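Local coordinates for protein PbICP-C (Plasmodium berghei, PDB 3PNR) that probably inhibits papain-like cysteine proteases, as the C-terminal domain of a falstatin-family inhibitor from a malaria parasite, at residues 32-40 and 174-182; 65-76 and 160-171. One frame throughout, in Å; residues are numbered along the deposited sequence.

Contact 1. Residues 32-40 and 174-182; sequences KLGNISNQT and TSGANTKII
The carboxamide of N178 is the flat group between the segments: the CD1 methyl of I36 covers one face, 3.6 Å from N178 CG, and both polar ends of the amide meet the backbone of S37. OD1 takes the amide proton of S37 (S37 N to N178 OD1 3.0 Å) in a nearly straight bond of 170°, the donor tilted out of the carbonyl plane. ND2 returns a bond to S37 O, which lies close to the amide plane, at 3.1 Å from N178 ND2. Gripped at both ends, the amide can hardly rotate; N41 also donates to OD1, and G176 O weakly accepts from ND2. The arrangement ties the loop after strand 29-33, part of one sheet, to the first residue of strand 178-186 in the other, in a β-sandwich consistent with the immunoglobulin-like fold of chagasin-type inhibitors. S37 OG closes an ST turn by accepting from Q39 N. Beyond it T40 OG1, lying beside its own backbone N (chi1 -62°), receives weak bonds from G176 N and A177 N, and T40 CA comes 3.3 Å from A177 O in a CA-H...O contact. G176, at positive phi, has its CA 3.5 Å from N38 O. Toward strand 29-33 the contact becomes apolar: L33 and I182 meet tip to tip, CD1 to CD1, 3.9 Å apart. K180 runs its aliphatic chain past L33 and G34, and its NZ forms a salt bridge with E43.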
loop_
_atom_site.group_PDB
_atom_site.type_symbol
_atom_site.label_atom_id
_atom_site.label_comp_id
_atom_site.label_asym_id
_atom_site.label_seq_id
_atom_site.Cartn_x
_atom_site.Cartn_y
_atom_site.Cartn_z
ATOM N N LYS B 32 -19.384 10.271 -11.465
ATOM C CA LYS B 32 -18.060 9.740 -11.110
ATOM C C LYS B 32 -17.015 10.807 -10.742
ATOM O O LYS B 32 -16.686 11.676 -11.549
ATOM C CB LYS B 32 -17.519 8.822 -12.214
ATOM C CG LYS B 32 -16.909 9.534 -13.413
ATOM C CD LYS B 32 -16.245 8.522 -14.356
ATOM C CE LYS B 32 -15.670 9.182 -15.609
ATOM N NZ LYS B 32 -15.164 8.175 -16.585
ATOM N N LEU B 33 -16.494 10.712 -9.518
ATOM C CA LEU B 33 -15.479 11.634 -9.007
ATOM C C LEU B 33 -14.251 10.857 -8.536
ATOM O O LEU B 33 -14.362 9.686 -8.177
ATOM C CB LEU B 33 -16.053 12.446 -7.844
ATOM C CG LEU B 33 -17.449 13.040 -8.067
ATOM C CD1 LEU B 33 -17.845 13.951 -6.920
ATOM C CD2 LEU B 33 -17.513 13.798 -9.385
ATOM N N GLY B 34 -13.078 11.483 -8.529
ATOM C CA GLY B 34 -12.879 12.856 -8.948
ATOM C C GLY B 34 -11.394 13.143 -8.806
ATOM O O GLY B 34 -10.770 12.674 -7.855
ATOM N N ASN B 35 -10.826 13.898 -9.744
ATOM C CA ASN B 35 -9.381 14.153 -9.787
ATOM C C ASN B 35 -8.725 14.316 -8.420
ATOM O O ASN B 35 -8.962 15.302 -7.722
ATOM C CB ASN B 35 -9.068 15.372 -10.659
ATOM C CG ASN B 35 -9.248 15.091 -12.142
ATOM O OD1 ASN B 35 -9.973 14.171 -12.530
ATOM N ND2 ASN B 35 -8.588 15.889 -12.981
ATOM N N ILE B 36 -7.890 13.348 -8.052
ATOM C CA ILE B 36 -7.229 13.359 -6.747
ATOM C C ILE B 36 -5.919 14.145 -6.756
ATOM O O ILE B 36 -5.092 13.995 -7.654
ATOM C CB ILE B 36 -6.963 11.931 -6.226
ATOM C CG1 ILE B 36 -8.274 11.265 -5.796
ATOM C CG2 ILE B 36 -5.974 11.959 -5.074
ATOM C CD1 ILE B 36 -9.149 12.140 -4.934
ATOM N N SER B 37 -5.741 14.980 -5.741
ATOM C CA SER B 37 -4.554 15.817 -5.616
ATOM C C SER B 37 -3.748 15.435 -4.369
ATOM O O SER B 37 -4.230 14.689 -3.515
ATOM C CB SER B 37 -4.966 17.290 -5.563
ATOM O OG SER B 37 -3.939 18.084 -4.995
ATOM N N ASN B 38 -2.521 15.937 -4.263
ATOM C CA ASN B 38 -1.716 15.678 -3.069
ATOM C C ASN B 38 -1.904 16.711 -1.953
ATOM O O ASN B 38 -1.534 16.476 -0.804
ATOM C CB ASN B 38 -0.239 15.495 -3.422
ATOM C CG ASN B 38 0.090 14.060 -3.806
ATOM O OD1 ASN B 38 0.835 13.372 -3.101
ATOM N ND2 ASN B 38 -0.486 13.593 -4.915
ATOM N N GLN B 39 -2.490 17.852 -2.293
ATOM C CA GLN B 39 -2.830 18.834 -1.280
ATOM C C GLN B 39 -4.271 18.629 -0.833
ATOM O O GLN B 39 -5.143 18.265 -1.626
ATOM C CB GLN B 39 -2.641 20.250 -1.814
ATOM C CG GLN B 39 -1.265 20.512 -2.394
ATOM C CD GLN B 39 -1.248 21.720 -3.309
ATOM O OE1 GLN B 39 -2.041 22.649 -3.142
ATOM N NE2 GLN B 39 -0.345 21.713 -4.288
ATOM N N THR B 40 -4.503 18.849 0.452
ATOM C CA THR B 40 -5.836 18.796 1.024
ATOM C C THR B 40 -6.760 19.768 0.307
ATOM O O THR B 40 -6.427 20.943 0.142
ATOM C CB THR B 40 -5.785 19.170 2.507
ATOM O OG1 THR B 40 -4.964 18.224 3.206
ATOM C CG2 THR B 40 -7.183 19.184 3.105
ATOM N N THR B 174 -4.940 14.689 8.035
ATOM C CA THR B 174 -4.616 16.004 7.485
ATOM C C THR B 174 -3.743 15.891 6.237
ATOM O O THR B 174 -3.653 16.825 5.445
ATOM C CB THR B 174 -3.922 16.887 8.530
ATOM O OG1 THR B 174 -2.917 16.121 9.203
ATOM C CG2 THR B 174 -4.933 17.383 9.557
ATOM N N SER B 175 -3.120 14.732 6.061
ATOM C CA SER B 175 -2.232 14.505 4.933
ATOM C C SER B 175 -2.994 14.285 3.637
ATOM O O SER B 175 -3.277 13.150 3.264
ATOM C CB SER B 175 -1.320 13.300 5.200
ATOM O OG SER B 175 -0.659 13.407 6.455
ATOM N N GLY B 176 -3.331 15.375 2.957
ATOM C CA GLY B 176 -3.842 15.315 1.597
ATOM C C GLY B 176 -5.234 14.745 1.442
ATOM O O GLY B 176 -5.499 13.982 0.507
ATOM N N ALA B 177 -6.132 15.126 2.346
ATOM C CA ALA B 177 -7.526 14.701 2.270
ATOM C C ALA B 177 -8.285 15.408 1.144
ATOM O O ALA B 177 -8.332 16.638 1.096
ATOM C CB ALA B 177 -8.229 14.917 3.614
ATOM N N ASN B 178 -8.858 14.617 0.236
ATOM C CA ASN B 178 -9.692 15.133 -0.846
ATOM C C ASN B 178 -11.170 14.945 -0.501
ATOM O O ASN B 178 -11.675 13.817 -0.475
ATOM C CB ASN B 178 -9.395 14.418 -2.169
ATOM C CG ASN B 178 -8.044 14.791 -2.758
ATOM O OD1 ASN B 178 -7.970 15.372 -3.841
ATOM N ND2 ASN B 178 -6.969 14.446 -2.056
ATOM N N THR B 179 -11.867 16.050 -0.257
ATOM C CA THR B 179 -13.243 15.985 0.206
ATOM C C THR B 179 -14.225 16.345 -0.898
ATOM O O THR B 179 -14.028 17.329 -1.615
ATOM C CB THR B 179 -13.435 16.901 1.406
ATOM O OG1 THR B 179 -12.405 16.625 2.370
ATOM C CG2 THR B 179 -14.804 16.694 2.033
ATOM N N LYS B 180 -15.263 15.527 -1.048
ATOM C CA LYS B 180 -16.314 15.781 -2.030
ATOM C C LYS B 180 -17.666 16.016 -1.362
ATOM O O LYS B 180 -18.242 15.100 -0.773
ATOM C CB LYS B 180 -16.446 14.626 -3.023
ATOM C CG LYS B 180 -15.153 14.211 -3.714
ATOM C CD LYS B 180 -14.431 15.367 -4.393
ATOM C CE LYS B 180 -13.381 14.840 -5.371
ATOM N NZ LYS B 180 -12.157 15.694 -5.397
ATOM N N ILE B 181 -18.159 17.249 -1.455
ATOM C CA ILE B 181 -19.523 17.569 -1.051
ATOM C C ILE B 181 -20.466 17.512 -2.247
ATOM O O ILE B 181 -20.276 18.218 -3.234
ATOM C CB ILE B 181 -19.615 18.977 -0.478
ATOM C CG1 ILE B 181 -18.563 19.173 0.616
ATOM C CG2 ILE B 181 -21.040 19.249 0.020
ATOM C CD1 ILE B 181 -18.016 20.577 0.682
ATOM N N ILE B 182 -21.478 16.661 -2.160
ATOM C CA ILE B 182 -22.532 16.635 -3.162
ATOM C C ILE B 182 -23.701 17.444 -2.633
ATOM O O ILE B 182 -24.233 17.148 -1.558
ATOM C CB ILE B 182 -23.027 15.211 -3.444
ATOM C CG1 ILE B 182 -21.844 14.259 -3.591
ATOM C CG2 ILE B 182 -23.908 15.196 -4.681
ATOM C CD1 ILE B 182 -20.730 14.830 -4.423
#

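Contact 2. Residues 65-76 and 160-171. With CD (cadmium ion), chain F.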
loop_
_atom_site.group_PDB
_atom_site.type_symbol
_atom_site.label_atom_id
_atom_site.label_comp_id
_atom_site.label_asym_id
_atom_site.label_seq_id
_atom_site.Cartn_x
_atom_site.Cartn_y
_atom_site.Cartn_z
ATOM N N THR B 65 -2.412 2.931 -1.542
ATOM C CA THR B 65 -1.857 4.166 -0.995
ATOM C C THR B 65 -2.156 4.365 0.502
ATOM O O THR B 65 -1.490 5.154 1.168
ATOM C CB THR B 65 -2.388 5.367 -1.732
ATOM O OG1 THR B 65 -3.752 5.574 -1.345
ATOM C CG2 THR B 65 -2.294 5.140 -3.245
ATOM N N GLY B 66 -3.143 3.649 1.031
ATOM C CA GLY B 66 -3.533 3.820 2.422
ATOM C C GLY B 66 -4.694 4.797 2.599
ATOM O O GLY B 66 -5.205 4.982 3.698
ATOM N N TYR B 67 -5.095 5.438 1.510
ATOM C CA TYR B 67 -6.302 6.244 1.488
ATOM C C TYR B 67 -7.530 5.388 1.195
ATOM O O TYR B 67 -7.483 4.497 0.344
ATOM C CB TYR B 67 -6.194 7.328 0.419
ATOM C CG TYR B 67 -5.140 8.358 0.710
ATOM C CD1 TYR B 67 -3.792 8.083 0.486
ATOM C CD2 TYR B 67 -5.484 9.614 1.204
ATOM C CE1 TYR B 67 -2.815 9.026 0.754
ATOM C CE2 TYR B 67 -4.511 10.570 1.471
ATOM C CZ TYR B 67 -3.181 10.267 1.246
ATOM O OH TYR B 67 -2.209 11.202 1.507
ATOM N N LEU B 68 -8.622 5.661 1.903
ATOM C CA LEU B 68 -9.928 5.108 1.526
ATOM C C LEU B 68 -11.043 6.168 1.482
ATOM O O LEU B 68 -10.950 7.214 2.119
ATOM C CB LEU B 68 -10.329 3.912 2.407
ATOM C CG LEU B 68 -10.403 3.991 3.936
ATOM C CD1 LEU B 68 -10.388 5.421 4.461
ATOM C CD2 LEU B 68 -11.648 3.255 4.416
ATOM N N TRP B 69 -12.084 5.889 0.707
ATOM C CA TRP B 69 -13.259 6.750 0.639
ATOM C C TRP B 69 -14.228 6.433 1.773
ATOM O O TRP B 69 -14.650 5.281 1.937
ATOM C CB TRP B 69 -13.976 6.541 -0.690
ATOM C CG TRP B 69 -13.290 7.152 -1.859
ATOM C CD1 TRP B 69 -12.529 6.511 -2.784
ATOM C CD2 TRP B 69 -13.305 8.540 -2.238
ATOM N NE1 TRP B 69 -12.064 7.408 -3.717
ATOM C CE2 TRP B 69 -12.528 8.659 -3.407
ATOM C CE3 TRP B 69 -13.896 9.690 -1.698
ATOM C CZ2 TRP B 69 -12.330 9.881 -4.051
ATOM C CZ3 TRP B 69 -13.700 10.906 -2.339
ATOM C CH2 TRP B 69 -12.924 10.991 -3.502
ATOM N N VAL B 70 -14.584 7.457 2.546
ATOM C CA VAL B 70 -15.540 7.312 3.645
ATOM C C VAL B 70 -16.708 8.291 3.504
ATOM O O VAL B 70 -16.503 9.483 3.267
ATOM C CB VAL B 70 -14.848 7.550 4.991
ATOM C CG1 VAL B 70 -15.770 7.206 6.152
ATOM C CG2 VAL B 70 -13.586 6.741 5.062
ATOM N N LEU B 71 -17.934 7.790 3.633
ATOM C CA LEU B 71 -19.094 8.679 3.700
ATOM C C LEU B 71 -19.138 9.291 5.088
ATOM O O LEU B 71 -19.286 8.581 6.081
ATOM C CB LEU B 71 -20.396 7.940 3.418
ATOM C CG LEU B 71 -21.652 8.699 3.873
ATOM C CD1 LEU B 71 -21.977 9.872 2.950
ATOM C CD2 LEU B 71 -22.842 7.750 3.990
ATOM N N LEU B 72 -19.002 10.610 5.152
ATOM C CA LEU B 72 -18.787 11.286 6.425
ATOM C C LEU B 72 -20.031 11.947 7.007
ATOM O O LEU B 72 -20.103 12.167 8.215
ATOM C CB LEU B 72 -17.659 12.316 6.299
ATOM C CG LEU B 72 -16.243 11.747 6.205
ATOM C CD1 LEU B 72 -15.261 12.869 5.930
ATOM C CD2 LEU B 72 -15.873 10.989 7.477
ATOM N N GLY B 73 -21.004 12.278 6.165
ATOM C CA GLY B 73 -22.199 12.919 6.679
ATOM C C GLY B 73 -23.217 13.429 5.679
ATOM O O GLY B 73 -22.897 13.689 4.516
ATOM N N ILE B 74 -24.456 13.549 6.158
ATOM C CA ILE B 74 -25.534 14.225 5.448
ATOM C C ILE B 74 -25.951 15.430 6.292
ATOM O O ILE B 74 -26.248 15.277 7.479
ATOM C CB ILE B 74 -26.753 13.298 5.271
ATOM C CG1 ILE B 74 -26.316 11.917 4.787
ATOM C CG2 ILE B 74 -27.745 13.901 4.286
ATOM C CD1 ILE B 74 -26.074 11.843 3.288
ATOM N N HIS B 75 -25.957 16.622 5.698
ATOM C CA HIS B 75 -26.313 17.840 6.435
ATOM C C HIS B 75 -27.375 18.675 5.722
ATOM O O HIS B 75 -27.476 18.661 4.494
ATOM C CB HIS B 75 -25.080 18.721 6.677
ATOM C CG HIS B 75 -23.911 17.986 7.254
ATOM N ND1 HIS B 75 -23.739 17.806 8.610
ATOM C CD2 HIS B 75 -22.852 17.388 6.658
ATOM C CE1 HIS B 75 -22.626 17.125 8.825
ATOM N NE2 HIS B 75 -22.070 16.858 7.657
ATOM N N LYS B 76 -28.164 19.407 6.498
ATOM C CA LYS B 76 -29.001 20.455 5.929
ATOM C C LYS B 76 -28.168 21.723 5.862
ATOM O O LYS B 76 -28.242 22.476 4.891
ATOM C CB LYS B 76 -30.258 20.678 6.767
ATOM C CG LYS B 76 -31.360 19.670 6.492
ATOM C CD LYS B 76 -31.747 19.680 5.019
ATOM C CE LYS B 76 -32.534 18.437 4.634
ATOM N NZ LYS B 76 -33.747 18.257 5.478
ATOM N N LYS B 160 -33.075 19.920 0.267
ATOM C CA LYS B 160 -31.679 20.149 -0.094
ATOM C C LYS B 160 -30.776 19.402 0.880
ATOM O O LYS B 160 -30.939 19.507 2.098
ATOM C CB LYS B 160 -31.344 21.640 -0.078
ATOM C CG LYS B 160 -32.115 22.462 -1.090
ATOM C CD LYS B 160 -31.922 21.927 -2.498
ATOM C CE LYS B 160 -32.607 22.823 -3.519
ATOM N NZ LYS B 160 -34.028 23.105 -3.156
ATOM N N TYR B 161 -29.826 18.646 0.344
ATOM C CA TYR B 161 -28.981 17.797 1.174
ATOM C C TYR B 161 -27.498 17.933 0.834
ATOM O O TYR B 161 -27.110 17.876 -0.337
ATOM C CB TYR B 161 -29.418 16.335 1.047
ATOM C CG TYR B 161 -30.897 16.111 1.290
ATOM C CD1 TYR B 161 -31.391 15.940 2.575
ATOM C CD2 TYR B 161 -31.796 16.066 0.232
ATOM C CE1 TYR B 161 -32.737 15.732 2.801
ATOM C CE2 TYR B 161 -33.148 15.859 0.448
ATOM C CZ TYR B 161 -33.610 15.694 1.735
ATOM O OH TYR B 161 -34.950 15.489 1.959
ATOM N N TYR B 162 -26.681 18.127 1.868
ATOM C CA TYR B 162 -25.226 18.126 1.731
ATOM C C TYR B 162 -24.677 16.754 2.104
ATOM O O TYR B 162 -24.651 16.388 3.284
ATOM C CB TYR B 162 -24.588 19.193 2.628
ATOM C CG TYR B 162 -24.764 20.602 2.126
ATOM C CD1 TYR B 162 -24.012 21.075 1.060
ATOM C CD2 TYR B 162 -25.680 21.459 2.718
ATOM C CE1 TYR B 162 -24.166 22.362 0.598
ATOM C CE2 TYR B 162 -25.843 22.746 2.263
ATOM C CZ TYR B 162 -25.083 23.195 1.201
ATOM O OH TYR B 162 -25.245 24.484 0.742
ATOM N N ILE B 163 -24.254 16.001 1.093
ATOM C CA ILE B 163 -23.652 14.687 1.296
ATOM C C ILE B 163 -22.132 14.790 1.221
ATOM O O ILE B 163 -21.585 15.276 0.227
ATOM C CB ILE B 163 -24.136 13.690 0.235
ATOM C CG1 ILE B 163 -25.660 13.768 0.106
ATOM C CG2 ILE B 163 -23.677 12.284 0.582
ATOM C CD1 ILE B 163 -26.262 12.663 -0.722
ATOM N N VAL B 164 -21.449 14.341 2.268
ATOM C CA VAL B 164 -19.997 14.518 2.340
ATOM C C VAL B 164 -19.188 13.221 2.231
ATOM O O VAL B 164 -19.376 12.276 2.997
ATOM C CB VAL B 164 -19.586 15.287 3.601
ATOM C CG1 VAL B 164 -18.089 15.520 3.608
ATOM C CG2 VAL B 164 -20.331 16.607 3.669
ATOM N N TYR B 165 -18.296 13.185 1.252
ATOM C CA TYR B 165 -17.380 12.066 1.090
ATOM C C TYR B 165 -15.962 12.578 1.234
ATOM O O TYR B 165 -15.669 13.731 0.904
ATOM C CB TYR B 165 -17.516 11.463 -0.300
ATOM C CG TYR B 165 -18.860 10.856 -0.603
ATOM C CD1 TYR B 165 -19.184 9.585 -0.149
ATOM C CD2 TYR B 165 -19.795 11.540 -1.370
ATOM C CE1 TYR B 165 -20.406 9.017 -0.435
ATOM C CE2 TYR B 165 -21.024 10.980 -1.666
ATOM C CZ TYR B 165 -21.323 9.716 -1.194
ATOM O OH TYR B 165 -22.540 9.145 -1.481
ATOM N N SER B 166 -15.064 11.727 1.707
ATOM C CA SER B 166 -13.664 12.101 1.684
ATOM C C SER B 166 -12.754 10.910 1.491
ATOM O O SER B 166 -13.023 9.815 1.981
ATOM C CB SER B 166 -13.276 12.878 2.939
ATOM O OG SER B 166 -12.200 13.760 2.653
ATOM N N TYR B 167 -11.681 11.159 0.747
ATOM C CA TYR B 167 -10.607 10.214 0.507
ATOM C C TYR B 167 -9.478 10.688 1.398
ATOM O O TYR B 167 -8.867 11.729 1.138
ATOM C CB TYR B 167 -10.196 10.314 -0.961
ATOM C CG TYR B 167 -9.363 9.174 -1.513
ATOM C CD1 TYR B 167 -9.810 7.861 -1.446
ATOM C CD2 TYR B 167 -8.147 9.421 -2.146
ATOM C CE1 TYR B 167 -9.053 6.820 -1.970
ATOM C CE2 TYR B 167 -7.390 8.395 -2.674
ATOM C CZ TYR B 167 -7.846 7.097 -2.585
ATOM O OH TYR B 167 -7.092 6.075 -3.105
ATOM N N TYR B 168 -9.219 9.947 2.472
ATOM C CA TYR B 168 -8.199 10.348 3.433
ATOM C C TYR B 168 -7.527 9.132 4.069
ATOM O O TYR B 168 -7.961 7.999 3.868
ATOM C CB TYR B 168 -8.789 11.291 4.502
ATOM C CG TYR B 168 -9.668 10.619 5.533
ATOM C CD1 TYR B 168 -10.987 10.277 5.237
ATOM C CD2 TYR B 168 -9.182 10.319 6.800
ATOM C CE1 TYR B 168 -11.794 9.653 6.176
ATOM C CE2 TYR B 168 -9.979 9.685 7.749
ATOM C CZ TYR B 168 -11.288 9.360 7.434
ATOM O OH TYR B 168 -12.093 8.739 8.372
ATOM N N ARG B 169 -6.453 9.378 4.814
ATOM C CA ARG B 169 -5.815 8.338 5.612
ATOM C C ARG B 169 -6.236 8.464 7.078
ATOM O O ARG B 169 -6.033 9.510 7.702
ATOM C CB ARG B 169 -4.289 8.441 5.518
ATOM C CG ARG B 169 -3.703 8.260 4.134
ATOM C CD ARG B 169 -2.189 8.379 4.188
ATOM N NE ARG B 169 -1.516 7.644 3.118
ATOM C CZ ARG B 169 -0.194 7.616 2.949
ATOM N NH1 ARG B 169 0.603 8.283 3.776
ATOM N NH2 ARG B 169 0.335 6.921 1.953
ATOM N N PRO B 170 -6.824 7.395 7.630
ATOM C CA PRO B 170 -7.289 7.348 9.021
ATOM C C PRO B 170 -6.159 7.591 10.010
ATOM O O PRO B 170 -6.374 8.122 11.102
ATOM C CB PRO B 170 -7.800 5.915 9.163
ATOM C CG PRO B 170 -8.155 5.502 7.766
ATOM C CD PRO B 170 -7.171 6.179 6.877
ATOM N N PHE B 171 -4.956 7.190 9.620
ATOM C CA PHE B 171 -3.796 7.300 10.484
ATOM C C PHE B 171 -3.073 8.626 10.289
ATOM O O PHE B 171 -2.090 8.905 10.982
ATOM C CB PHE B 171 -2.842 6.131 10.239
ATOM C CG PHE B 171 -2.436 5.957 8.792
ATOM C CD1 PHE B 171 -3.177 5.152 7.944
ATOM C CD2 PHE B 171 -1.298 6.584 8.292
ATOM C CE1 PHE B 171 -2.804 4.982 6.622
ATOM C CE2 PHE B 171 -0.911 6.414 6.977
ATOM C CZ PHE B 171 -1.668 5.610 6.137
HETATM CD CD CD F . -24.443 19.590 10.107
HETATM O O HOH W 1 -7.678 3.180 -2.306
HETATM O O HOH W 2 -25.173 17.417 11.152
#
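With CG of Y167 anti to the backbone N (chi1 -164°), its ring lies between W69 and Y67, whose own CG atoms lie beside the backbone N. Y167 CB sits over the six-membered ring of W69, 3.5 Å from its centroid, and the Y167 ring meets the five-membered ring obliquely. Y67 CB rests on a face of the Y167 ring, toward its rim, while the Y67 and Y167 rings, nearly parallel, are slid so far apart that they barely overlap. R169, extended from CG to NE, crosses Y67 and places CG 3.4 Å above the ring centroid in a CH-π contact. Its NH2 then reaches T65 O at 2.7 Å, almost in line with the carbonyl, and NE adds a weak bond to the same oxygen.

Behind this aromatic end, strands 68-75 and 160-168 run antiparallel at 173°. Hydrogen-bonded pairs L68-Y168 and V70-S166 give way to a classic β bulge, where L72 and G73 both face V164: L72 N donates to V164 O at 2.7 Å and V164 N to G73 O at 2.8 Å. Past it, I74 CD1 packs 3.6 Å from I163 CG2, and H75 pairs with Y162.

H75 ND1 binds a cadmium ion at 2.4 Å, together with D77 and a water, while V164 CG2 lies at the imidazole edge. The polar ends in the cluster are held as well: W69 NE1 by E60 O, Y67 OH by S175 O and Y167 OH by N62 N. R169 NH1 forms a salt bridge with an acidic side chain of the other protein's chain, so its guanidinium probably links the T65 turn electrostatically to that partner.

In the fold
Contacts 1 and 2 share a sheet: strand 178-186 lies beside strand 159-168, with K180 N 2.7 Å from Y165 O and I182 N 2.8 Å from I163 O, both probable hydrogen bonds. Their centres are about 9 Å apart. W69 of contact 2 touches I36 and K180, so the aromatic cluster lies against residues on both segments of contact 1. Residues of both contacts also touch the chain of another protein, N38 in contact 1 and R169 and F171 in contact 2, consistent with a shared binding edge. The cadmium on H75 sits at the end of strand 68-75 away from the aromatic cluster; another cadmium ion lies about 5 Å from the side chain of L68.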